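Local coordinates for acyl-coenzyme A oxidase acox-1.1 (Caenorhabditis elegans, PDB 5K3H), which catalyses the FAD-dependent first step of peroxisomal beta-oxidation, desaturating acyl-CoAs to trans-2-enoyl-CoAs while reducing oxygen to hydrogen peroxide, at residues B[199-204]-B[217-222]; B[193-198]-B[221-226]. One frame throughout, in Å; residues are numbered along the deposited sequence.

Contact 1: B[199-204]-B[217-222]; sequences YAVVVA and TFMVPL
Tyr199 opens the first strand of an antiparallel beta hairpin, 199-208 with 211-221, in the central beta domain of the acyl-CoA oxidase fold. Its CG lies anti to the carbonyl carbon, and the ring reaches over to the partner strand, where Pro221 sits on one face; Pro221 CA stands 4.3 Å from the ring centroid, a CH-pi contact. Met219, bent at chi2 and chi3, arrives at the ring edge in a Met-aromatic contact, its SD 3.8 Å from Tyr199 CD2. The phenol OH is hydrogen-bonded to Glu225 OE2. An alanine here would remove the ring and that hydroxyl, and would probably leave Pro221 and Met219 more loosely packed and Glu225 without this partner.

Phe218 and Val202 face each other as a hydrogen-bonded pair: Val202 N gives to Phe218 O at 2.9 Å, and Phe218 N returns a bond to Val202 O at 3.0 Å. Ala200 and Val220 form a second such pair. The Phe218 ring edge runs alongside the opposite strand, with CD2 3.7 Å from Val202 O, while the ring also meets Phe176. On this same side the side chains of Val202 and Val220 cross obliquely, CG2 to CG2 at 3.6 Å, and both rest on Phe255.

The side that carries Tyr199, Met219 and Pro221 also carries Val201, Val203 and Thr217. Thr217 CG2 lies beside Val203 CG2 and points the same way, 3.6 Å off, whereas OG1, between the backbone N and the carbonyl carbon (chi1 61°), is hydrogen-bonded to Gln127. Helix 114-127 backs Val201 and Met219 through Phe120. The chemistry thus divides cleanly: reciprocal backbone bonds fix the register, apolar side chains fill both sides of the sheet, and the polar ends of Tyr199 and Thr217 find partners beyond the two strands.

Contact 2: B[193-198]-B[221-226]; sequences LGKSSN and PLRDEK
Two irregular loops meet beside the open end of a beta hairpin, the first leading into strand 199-208 and the second leaving strand 211-221 through an Asx turn in which Asp224 OD1 accepts from Lys226 N. Leu193, with CG anti to its backbone N, crosses Leu222 at about a right angle, CD1 to CD1 at 3.7 Å. Ala150, one of the residues binding the FAD shared between subunits, lies close by. Leu193 O accepts a hydrogen bond from a water that also donates to Ser197 O and accepts from Arg223 NE.

Gly194 contributes its carbonyl: Arg223 NH2 donates to Gly194 O at 3.0 Å, on a lone pair and near the guanidinium plane, though the bond is bent (135° at the hydrogen). The arginine gets there because its chain is extended from CG to NE. Lys195 O then lies over one face of the same group. The lysine's ammonium comes near as well, with Lys195 NZ 4.3 Å from Arg223 NH2; a water accepting from both, and Thr652 O of the second subunit accepting from NZ, probably ease the repulsion.

Ser197 turns its carbonyl toward the arginine, Ser197 O standing 3.5 Å from Arg223 CD, and its OG is hydrogen-bonded to Asn192 O. Asn198 turns its side chain to the backbone N of Ile146, bound through OD1, while Asn198 CB packs 4.1 Å from Arg223 CB. Its own carbonyl grips two successive amides, weakly that of Arg223 at 3.4 Å from Asn198 O to Arg223 N. The stronger bond, Leu222 N to Asn198 O at 2.8 Å, has the donor 34° above the carbonyl plane.

Read from the N terminus, the chain enters through loop 193-198, runs straight into strand 199-204, turns back beyond residue 208 and returns along 217-222 into loop 221-226. Contact 1 closes the shorter excursion, the hairpin itself; contact 2 closes the longer one around it, so the two are nested and do not cross. Pro221 and Leu222 belong to both, carrying the pairing of the strands onward into the flanking loops, and the Tyr199 hydroxyl bridges contact 1 to Glu225 of contact 2. Contact 1 ties the hairpin between helix 114-127 and strand 251-255, while contact 2 brings in strand 234-238 and meets the second subunit through Lys195, Asn198 and, weakly, Arg223 and Lys226.

Contact 1: B[199-204]-B[217-222]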
# COMPACT_ATOMS: atom_id res chain seq x y z
N TYR B 199 3.86 -9.10 32.77
CA TYR B 199 3.45 -10.50 32.70
C TYR B 199 3.17 -10.86 31.24
O TYR B 199 2.97 -9.99 30.39
CB TYR B 199 2.20 -10.75 33.57
CG TYR B 199 2.52 -10.82 35.05
CD1 TYR B 199 2.87 -9.66 35.77
CD2 TYR B 199 2.44 -12.02 35.75
CE1 TYR B 199 3.17 -9.71 37.12
CE2 TYR B 199 2.73 -12.08 37.09
CZ TYR B 199 3.09 -10.92 37.78
OH TYR B 199 3.37 -10.98 39.13
N ALA B 200 3.18 -12.16 30.95
CA ALA B 200 2.68 -12.65 29.67
C ALA B 200 2.12 -14.05 29.82
O ALA B 200 2.61 -14.85 30.61
CB ALA B 200 3.77 -12.64 28.59
N VAL B 201 1.10 -14.36 29.04
CA VAL B 201 0.74 -15.76 28.82
C VAL B 201 1.60 -16.25 27.66
O VAL B 201 1.53 -15.72 26.55
CB VAL B 201 -0.77 -15.92 28.52
CG1 VAL B 201 -1.09 -17.38 28.20
CG2 VAL B 201 -1.63 -15.40 29.69
N VAL B 202 2.41 -17.27 27.91
CA VAL B 202 3.44 -17.70 26.97
C VAL B 202 3.09 -19.09 26.47
O VAL B 202 2.70 -19.97 27.25
CB VAL B 202 4.83 -17.68 27.64
CG1 VAL B 202 5.90 -18.27 26.72
CG2 VAL B 202 5.17 -16.26 28.04
N VAL B 203 3.21 -19.29 25.15
CA VAL B 203 2.96 -20.59 24.53
C VAL B 203 4.29 -21.30 24.34
O VAL B 203 5.25 -20.72 23.83
CB VAL B 203 2.19 -20.44 23.21
CG1 VAL B 203 1.90 -21.80 22.63
CG2 VAL B 203 0.90 -19.69 23.45
N ALA B 204 4.34 -22.57 24.75
CA ALA B 204 5.57 -23.35 24.74
C ALA B 204 5.20 -24.83 24.67
O ALA B 204 4.13 -25.24 25.14
CB ALA B 204 6.42 -23.07 25.98
N THR B 217 -0.17 -23.27 27.52
CA THR B 217 0.03 -21.87 27.90
C THR B 217 0.29 -21.72 29.40
O THR B 217 -0.28 -22.43 30.24
CB THR B 217 -1.17 -21.00 27.45
OG1 THR B 217 -2.38 -21.45 28.07
CG2 THR B 217 -1.34 -21.05 25.94
N PHE B 218 1.16 -20.76 29.72
CA PHE B 218 1.68 -20.59 31.07
C PHE B 218 1.64 -19.12 31.43
O PHE B 218 1.99 -18.25 30.62
CB PHE B 218 3.14 -21.10 31.21
CG PHE B 218 3.33 -22.55 30.80
CD1 PHE B 218 3.28 -23.56 31.74
CD2 PHE B 218 3.46 -22.89 29.46
CE1 PHE B 218 3.42 -24.88 31.37
CE2 PHE B 218 3.62 -24.22 29.09
CZ PHE B 218 3.60 -25.20 30.05
N MET B 219 1.26 -18.84 32.67
CA MET B 219 1.40 -17.49 33.20
C MET B 219 2.87 -17.30 33.56
O MET B 219 3.44 -18.14 34.26
CB MET B 219 0.49 -17.28 34.41
CG MET B 219 0.63 -15.91 35.05
SD MET B 219 0.22 -14.56 33.90
CE MET B 219 -1.55 -14.71 33.90
N VAL B 220 3.49 -16.24 33.05
CA VAL B 220 4.92 -16.02 33.20
C VAL B 220 5.19 -14.60 33.67
O VAL B 220 4.84 -13.64 32.98
CB VAL B 220 5.70 -16.29 31.90
CG1 VAL B 220 7.19 -16.13 32.13
CG2 VAL B 220 5.40 -17.68 31.38
N PRO B 221 5.77 -14.40 34.87
CA PRO B 221 6.27 -13.07 35.23
C PRO B 221 7.52 -12.74 34.46
O PRO B 221 8.43 -13.57 34.34
CB PRO B 221 6.55 -13.17 36.73
CG PRO B 221 6.67 -14.61 37.01
CD PRO B 221 5.90 -15.37 35.97
N LEU B 222 7.57 -11.51 33.96
CA LEU B 222 8.66 -11.05 33.10
C LEU B 222 9.56 -10.03 33.76
O LEU B 222 10.77 -10.05 33.55
CB LEU B 222 8.09 -10.42 31.82
CG LEU B 222 7.07 -11.24 31.05
CD1 LEU B 222 6.49 -10.39 29.93
CD2 LEU B 222 7.73 -12.52 30.56

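Contact 2: B[193-198]-B[221-226]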
# COMPACT_ATOMS: atom_id res chain seq x y z
N LEU B 193 4.96 -6.38 24.46
CA LEU B 193 5.83 -7.31 25.16
C LEU B 193 7.21 -6.72 25.44
O LEU B 193 7.87 -7.13 26.40
CB LEU B 193 5.98 -8.60 24.36
CG LEU B 193 6.99 -9.63 24.88
CD1 LEU B 193 6.62 -10.10 26.29
CD2 LEU B 193 7.14 -10.84 23.94
N GLY B 194 7.66 -5.78 24.61
CA GLY B 194 9.05 -5.39 24.66
C GLY B 194 9.39 -4.54 25.87
O GLY B 194 10.46 -4.70 26.47
N LYS B 195 8.49 -3.62 26.23
CA LYS B 195 8.78 -2.61 27.25
C LYS B 195 7.69 -2.42 28.30
O LYS B 195 8.00 -2.11 29.45
CB LYS B 195 9.04 -1.28 26.55
CG LYS B 195 10.30 -1.27 25.73
CD LYS B 195 11.49 -1.53 26.66
CE LYS B 195 12.76 -1.82 25.90
NZ LYS B 195 13.94 -1.99 26.80
N SER B 196 6.42 -2.64 27.93
CA SER B 196 5.27 -2.28 28.76
C SER B 196 4.85 -3.40 29.70
O SER B 196 4.53 -3.14 30.87
CB SER B 196 4.06 -1.91 27.89
OG SER B 196 4.33 -0.81 27.03
N SER B 197 4.78 -4.63 29.21
CA SER B 197 4.22 -5.71 29.99
C SER B 197 5.17 -6.18 31.08
O SER B 197 6.39 -6.23 30.89
CB SER B 197 3.85 -6.88 29.07
OG SER B 197 2.79 -6.51 28.21
N ASN B 198 4.61 -6.53 32.24
CA ASN B 198 5.38 -7.24 33.24
C ASN B 198 4.96 -8.70 33.39
O ASN B 198 5.67 -9.46 34.06
CB ASN B 198 5.33 -6.52 34.61
CG ASN B 198 3.95 -6.03 34.99
OD1 ASN B 198 2.92 -6.52 34.53
ND2 ASN B 198 3.93 -5.03 35.85
N PRO B 221 5.77 -14.40 34.87
CA PRO B 221 6.27 -13.07 35.23
C PRO B 221 7.52 -12.74 34.46
O PRO B 221 8.43 -13.57 34.34
CB PRO B 221 6.55 -13.17 36.73
CG PRO B 221 6.67 -14.61 37.01
CD PRO B 221 5.90 -15.37 35.97
N LEU B 222 7.57 -11.51 33.96
CA LEU B 222 8.66 -11.05 33.10
C LEU B 222 9.56 -10.03 33.76
O LEU B 222 10.77 -10.05 33.55
CB LEU B 222 8.09 -10.42 31.82
CG LEU B 222 7.07 -11.24 31.05
CD1 LEU B 222 6.49 -10.39 29.93
CD2 LEU B 222 7.73 -12.52 30.56
N ARG B 223 8.98 -9.09 34.51
CA ARG B 223 9.70 -8.00 35.15
C ARG B 223 9.24 -7.88 36.59
O ARG B 223 8.12 -8.24 36.95
CB ARG B 223 9.47 -6.67 34.42
CG ARG B 223 10.02 -6.62 33.01
CD ARG B 223 9.48 -5.40 32.27
NE ARG B 223 10.01 -5.28 30.91
CZ ARG B 223 11.09 -4.58 30.57
NH1 ARG B 223 11.75 -3.89 31.50
NH2 ARG B 223 11.49 -4.54 29.31
N ASP B 224 10.15 -7.39 37.43
CA ASP B 224 9.84 -7.15 38.83
C ASP B 224 8.73 -6.11 38.97
O ASP B 224 8.76 -5.06 38.32
CB ASP B 224 11.09 -6.68 39.56
CG ASP B 224 10.83 -6.42 41.02
OD1 ASP B 224 10.68 -5.23 41.41
OD2 ASP B 224 10.77 -7.42 41.78
N GLU B 225 7.75 -6.40 39.82
CA GLU B 225 6.58 -5.53 39.94
C GLU B 225 6.92 -4.16 40.53
O GLU B 225 6.18 -3.20 40.28
CB GLU B 225 5.48 -6.19 40.79
CG GLU B 225 4.91 -7.48 40.20
CD GLU B 225 3.50 -7.80 40.70
OE1 GLU B 225 2.86 -6.91 41.28
OE2 GLU B 225 3.03 -8.94 40.52
N LYS B 226 7.99 -4.03 41.30
CA LYS B 226 8.30 -2.74 41.92
C LYS B 226 9.30 -1.91 41.11
O LYS B 226 9.14 -0.69 41.01
CB LYS B 226 8.84 -2.94 43.34
CG LYS B 226 9.30 -1.65 44.03
CD LYS B 226 8.21 -0.58 44.03
CE LYS B 226 8.59 0.62 44.90
NZ LYS B 226 7.80 1.83 44.55
O HOH W 1 8.04 -5.75 28.47
O HOH W 2 14.26 -4.20 28.03